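Long-range contact in arginine kinase (Anthopleura japonica, PDB 4RF6), which catalyses the reversible transfer of a phosphate group between ATP and L-arginine, storing high-energy phosphate as phosphoarginine: residues A[62-75]-A[198-210]. Numbering follows the deposited sequence.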
loop_
_atom_site.group_PDB
_atom_site.type_symbol
_atom_site.label_atom_id
_atom_site.label_comp_id
_atom_site.label_asym_id
_atom_site.label_seq_id
_atom_site.Cartn_x
_atom_site.Cartn_y
_atom_site.Cartn_z
ATOM N N ASN A 62 -0.103 11.538 38.522
ATOM C CA ASN A 62 0.532 10.268 38.887
ATOM C C ASN A 62 1.463 9.686 37.823
ATOM O O ASN A 62 2.567 9.236 38.142
ATOM C CB ASN A 62 -0.497 9.215 39.296
ATOM C CG ASN A 62 0.149 7.991 39.929
ATOM O OD1 ASN A 62 0.916 8.110 40.888
ATOM N ND2 ASN A 62 -0.135 6.811 39.380
ATOM N N SER A 63 1.024 9.694 36.569
ATOM C CA SER A 63 1.812 9.079 35.502
ATOM C C SER A 63 3.153 9.786 35.321
ATOM O O SER A 63 4.179 9.144 35.064
ATOM C CB SER A 63 1.038 9.065 34.189
ATOM O OG SER A 63 1.762 8.368 33.196
ATOM N N GLY A 64 3.143 11.107 35.472
ATOM C CA GLY A 64 4.348 11.903 35.315
ATOM C C GLY A 64 5.365 11.740 36.433
ATOM O O GLY A 64 6.537 12.091 36.268
ATOM N N VAL A 65 4.919 11.224 37.575
ATOM C CA VAL A 65 5.821 10.947 38.688
ATOM C C VAL A 65 6.329 9.509 38.601
ATOM O O VAL A 65 7.513 9.240 38.835
ATOM C CB VAL A 65 5.140 11.165 40.047
ATOM C CG1 VAL A 65 6.167 11.084 41.166
ATOM C CG2 VAL A 65 4.432 12.512 40.081
ATOM N N VAL A 66 5.422 8.590 38.269
ATOM C CA VAL A 66 5.781 7.190 38.059
ATOM C C VAL A 66 6.772 7.087 36.906
ATOM O O VAL A 66 7.791 6.401 37.005
ATOM C CB VAL A 66 4.543 6.322 37.751
ATOM C CG1 VAL A 66 4.954 4.926 37.270
ATOM C CG2 VAL A 66 3.642 6.223 38.973
ATOM N N ASN A 67 6.462 7.785 35.817
ATOM C CA ASN A 67 7.320 7.817 34.640
ATOM C C ASN A 67 8.015 9.167 34.530
ATOM O O ASN A 67 7.530 10.072 33.847
ATOM C CB ASN A 67 6.501 7.541 33.376
ATOM C CG ASN A 67 5.638 6.298 33.500
ATOM O OD1 ASN A 67 6.135 5.174 33.426
ATOM N ND2 ASN A 67 4.335 6.496 33.690
ATOM N N LEU A 68 9.155 9.292 35.205
ATOM C CA LEU A 68 9.884 10.557 35.290
ATOM C C LEU A 68 10.375 11.063 33.933
ATOM O O LEU A 68 10.669 12.250 33.774
ATOM C CB LEU A 68 11.062 10.421 36.259
ATOM C CG LEU A 68 10.687 10.249 37.731
ATOM C CD1 LEU A 68 11.902 9.854 38.556
ATOM C CD2 LEU A 68 10.047 11.522 38.285
ATOM N N ASP A 69 10.457 10.158 32.960
ATOM C CA ASP A 69 10.915 10.506 31.618
ATOM C C ASP A 69 9.807 11.113 30.748
ATOM O O ASP A 69 10.018 11.384 29.562
ATOM C CB ASP A 69 11.503 9.274 30.929
ATOM C CG ASP A 69 10.502 8.142 30.804
ATOM O OD1 ASP A 69 9.677 7.967 31.726
ATOM O OD2 ASP A 69 10.540 7.425 29.781
ATOM N N SER A 70 8.636 11.326 31.346
ATOM C CA SER A 70 7.467 11.834 30.627
ATOM C C SER A 70 7.728 13.174 29.959
ATOM O O SER A 70 8.468 14.005 30.487
ATOM C CB SER A 70 6.280 11.982 31.585
ATOM O OG SER A 70 6.005 10.770 32.252
ATOM N N GLY A 71 7.107 13.385 28.803
ATOM C CA GLY A 71 7.160 14.675 28.140
ATOM C C GLY A 71 6.174 15.630 28.788
ATOM O O GLY A 71 6.525 16.750 29.170
ATOM N N VAL A 72 4.932 15.171 28.923
ATOM C CA VAL A 72 3.865 15.962 29.531
ATOM C C VAL A 72 3.674 15.579 31.003
ATOM O O VAL A 72 3.968 16.372 31.902
ATOM C CB VAL A 72 2.546 15.789 28.765
ATOM C CG1 VAL A 72 1.457 16.637 29.390
ATOM C CG2 VAL A 72 2.734 16.167 27.298
ATOM N N GLY A 73 3.168 14.373 31.248
ATOM C CA GLY A 73 3.112 13.838 32.596
ATOM C C GLY A 73 1.857 14.083 33.417
ATOM O O GLY A 73 1.852 13.827 34.627
ATOM N N VAL A 74 0.801 14.594 32.786
ATOM C CA VAL A 74 -0.504 14.662 33.448
ATOM C C VAL A 74 -1.613 14.135 32.535
ATOM O O VAL A 74 -1.516 14.224 31.306
ATOM C CB VAL A 74 -0.871 16.086 33.913
ATOM C CG1 VAL A 74 0.223 16.676 34.787
ATOM C CG2 VAL A 74 -1.144 16.990 32.720
ATOM N N TYR A 75 -2.652 13.575 33.146
ATOM C CA TYR A 75 -3.866 13.201 32.432
ATOM C C TYR A 75 -5.052 13.762 33.208
ATOM O O TYR A 75 -5.003 13.856 34.436
ATOM C CB TYR A 75 -3.990 11.681 32.313
ATOM C CG TYR A 75 -2.939 11.024 31.438
ATOM C CD1 TYR A 75 -1.682 10.722 31.943
ATOM C CD2 TYR A 75 -3.214 10.687 30.116
ATOM C CE1 TYR A 75 -0.720 10.114 31.157
ATOM C CE2 TYR A 75 -2.256 10.081 29.318
ATOM C CZ TYR A 75 -1.011 9.798 29.847
ATOM O OH TYR A 75 -0.052 9.194 29.063
ATOM N N GLY A 198 -2.608 -1.026 28.003
ATOM C CA GLY A 198 -1.855 0.212 27.883
ATOM C C GLY A 198 -0.498 0.112 28.540
ATOM O O GLY A 198 -0.327 -0.655 29.486
ATOM N N ASP A 199 0.469 0.876 28.037
ATOM C CA ASP A 199 1.826 0.832 28.580
ATOM C C ASP A 199 1.934 1.464 29.969
ATOM O O ASP A 199 0.923 1.833 30.572
ATOM C CB ASP A 199 2.832 1.468 27.615
ATOM C CG ASP A 199 2.518 2.923 27.301
ATOM O OD1 ASP A 199 1.810 3.587 28.095
ATOM O OD2 ASP A 199 2.997 3.410 26.254
ATOM N N ARG A 200 3.164 1.598 30.462
ATOM C CA ARG A 200 3.409 2.124 31.804
ATOM C C ARG A 200 2.817 3.514 32.016
ATOM O O ARG A 200 2.456 3.872 33.135
ATOM C CB ARG A 200 4.911 2.143 32.111
ATOM C CG ARG A 200 5.761 2.901 31.090
ATOM C CD ARG A 200 7.249 2.777 31.414
ATOM N NE ARG A 200 8.107 3.345 30.375
ATOM C CZ ARG A 200 8.627 4.569 30.416
ATOM N NH1 ARG A 200 8.375 5.371 31.441
ATOM N NH2 ARG A 200 9.399 4.995 29.426
ATOM N N PHE A 201 2.715 4.290 30.941
ATOM C CA PHE A 201 2.162 5.637 31.025
ATOM C C PHE A 201 0.652 5.608 31.276
ATOM O O PHE A 201 0.148 6.326 32.141
ATOM C CB PHE A 201 2.481 6.435 29.755
ATOM C CG PHE A 201 3.951 6.695 29.546
ATOM C CD1 PHE A 201 4.555 7.817 30.103
ATOM C CD2 PHE A 201 4.726 5.827 28.783
ATOM C CE1 PHE A 201 5.908 8.068 29.913
ATOM C CE2 PHE A 201 6.081 6.071 28.591
ATOM C CZ PHE A 201 6.672 7.191 29.158
ATOM N N LEU A 202 -0.064 4.775 30.521
ATOM C CA LEU A 202 -1.512 4.630 30.684
ATOM C C LEU A 202 -1.846 3.908 31.988
ATOM O O LEU A 202 -2.823 4.242 32.676
ATOM C CB LEU A 202 -2.112 3.872 29.499
ATOM C CG LEU A 202 -1.853 4.485 28.127
ATOM C CD1 LEU A 202 -2.680 3.783 27.062
ATOM C CD2 LEU A 202 -2.146 5.972 28.141
ATOM N N GLU A 203 -1.026 2.915 32.320
ATOM C CA GLU A 203 -1.156 2.198 33.587
ATOM C C GLU A 203 -1.165 3.171 34.768
ATOM O O GLU A 203 -2.093 3.178 35.577
ATOM C CB GLU A 203 -0.010 1.189 33.734
ATOM C CG GLU A 203 0.013 0.448 35.063
ATOM C CD GLU A 203 -1.161 -0.498 35.238
ATOM O OE1 GLU A 203 -1.773 -0.898 34.223
ATOM O OE2 GLU A 203 -1.469 -0.838 36.398
ATOM N N ALA A 204 -0.138 4.012 34.850
ATOM C CA ALA A 204 -0.006 4.949 35.966
ATOM C C ALA A 204 -1.077 6.044 35.949
ATOM O O ALA A 204 -1.344 6.682 36.972
ATOM C CB ALA A 204 1.388 5.561 35.984
ATOM N N ALA A 205 -1.674 6.266 34.782
ATOM C CA ALA A 205 -2.714 7.279 34.619
ATOM C C ALA A 205 -4.067 6.788 35.132
ATOM O O ALA A 205 -5.002 7.582 35.297
ATOM C CB ALA A 205 -2.823 7.679 33.161
ATOM N N GLY A 206 -4.168 5.480 35.366
ATOM C CA GLY A 206 -5.405 4.865 35.819
ATOM C C GLY A 206 -6.277 4.423 34.657
ATOM O O GLY A 206 -7.425 4.011 34.843
ATOM N N ILE A 207 -5.720 4.501 33.451
ATOM C CA ILE A 207 -6.475 4.249 32.222
ATOM C C ILE A 207 -6.734 2.753 31.982
ATOM O O ILE A 207 -7.736 2.374 31.362
ATOM C CB ILE A 207 -5.785 4.944 31.015
ATOM C CG1 ILE A 207 -5.995 6.459 31.111
ATOM C CG2 ILE A 207 -6.304 4.431 29.669
ATOM C CD1 ILE A 207 -5.187 7.276 30.102
ATOM N N ASN A 208 -5.854 1.909 32.516
ATOM C CA ASN A 208 -5.965 0.464 32.340
ATOM C C ASN A 208 -7.021 -0.233 33.194
ATOM O O ASN A 208 -7.185 -1.446 33.078
ATOM C CB ASN A 208 -4.610 -0.210 32.584
ATOM C CG ASN A 208 -3.739 -0.239 31.343
ATOM O OD1 ASN A 208 -4.233 -0.114 30.224
ATOM N ND2 ASN A 208 -2.433 -0.406 31.537
ATOM N N LYS A 209 -7.717 0.512 34.053
ATOM C CA LYS A 209 -8.693 -0.091 34.966
ATOM C C LYS A 209 -9.706 -0.985 34.244
ATOM O O LYS A 209 -10.178 -0.659 33.147
ATOM C CB LYS A 209 -9.418 0.972 35.806
ATOM C CG LYS A 209 -8.536 1.663 36.850
ATOM C CD LYS A 209 -9.362 2.399 37.912
ATOM C CE LYS A 209 -10.120 3.595 37.337
ATOM N NZ LYS A 209 -9.226 4.658 36.773
ATOM N N GLU A 210 -10.007 -2.123 34.869
ATOM C CA GLU A 210 -10.927 -3.138 34.340
ATOM C C GLU A 210 -10.538 -3.763 32.994
ATOM O O GLU A 210 -11.403 -4.328 32.319
ATOM C CB GLU A 210 -12.371 -2.604 34.250
ATOM C CG GLU A 210 -12.821 -1.676 35.377
ATOM C CD GLU A 210 -12.775 -2.308 36.761
ATOM O OE1 GLU A 210 -12.835 -1.543 37.745
ATOM O OE2 GLU A 210 -12.689 -3.549 36.868
#
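Arg200 reaches across to Asn67 and Asp69, and its side chain is worth following outward from the short helix 200-205. CB already lies near Asn67 OD1, and CG and CD run past the same oxygen; the chain, extended from CG to NE, carries the guanidinium on to Asp69. At the tip, Arg200 NH1 donates to Asn67 OD1 (3.0 Å), approaching at a tilt to the amide plane, and also to Asp69 OD1. Arg200 NH2 takes the other carboxylate oxygen, Asp69 OD2, at 2.7 Å. This end-on, two-pronged salt bridge uses the syn lone pairs of both oxygens and is nearly coplanar, with 18° between the planes; Phe201 CE2 lies over the centre of one guanidinium face, and together with the grip on Asp69 it limits rotation of the group. Asn67 turns its CG beside its own backbone N (chi1 -50°), which brings CG over the rim of one face of the Phe201 ring, the amide tilted to it, and ND2 to Arg200 O and Ser63 O. Ser70 OG meets that ring at its edge.

Further along, Ser63 OG donates to Phe201 O in the carbonyl plane (2.8 Å), and Asn62 ND2 does likewise to Ala204 O (2.7 Å), tying down that carbonyl. Between these bonds Ala204 CB sits 3.6 Å from Ser63 CA and packs on Val66. Ala205 CB makes a CH-pi contact with one face of the Tyr75 ring, whose other neighbours include Ile207 CD1.

Tyr75 closes the 71-75 loop, which probably binds substrate, and lies near Cys278, while Leu202 lies near Glu232, both likely substrate-site residues. The contact thus joins the N-terminal and catalytic domains of the first repeat: the end of helix 57-66, residues 62-66, runs at 130° to helix 200-205, with helix 7-14 packed against Asn62 and Val66.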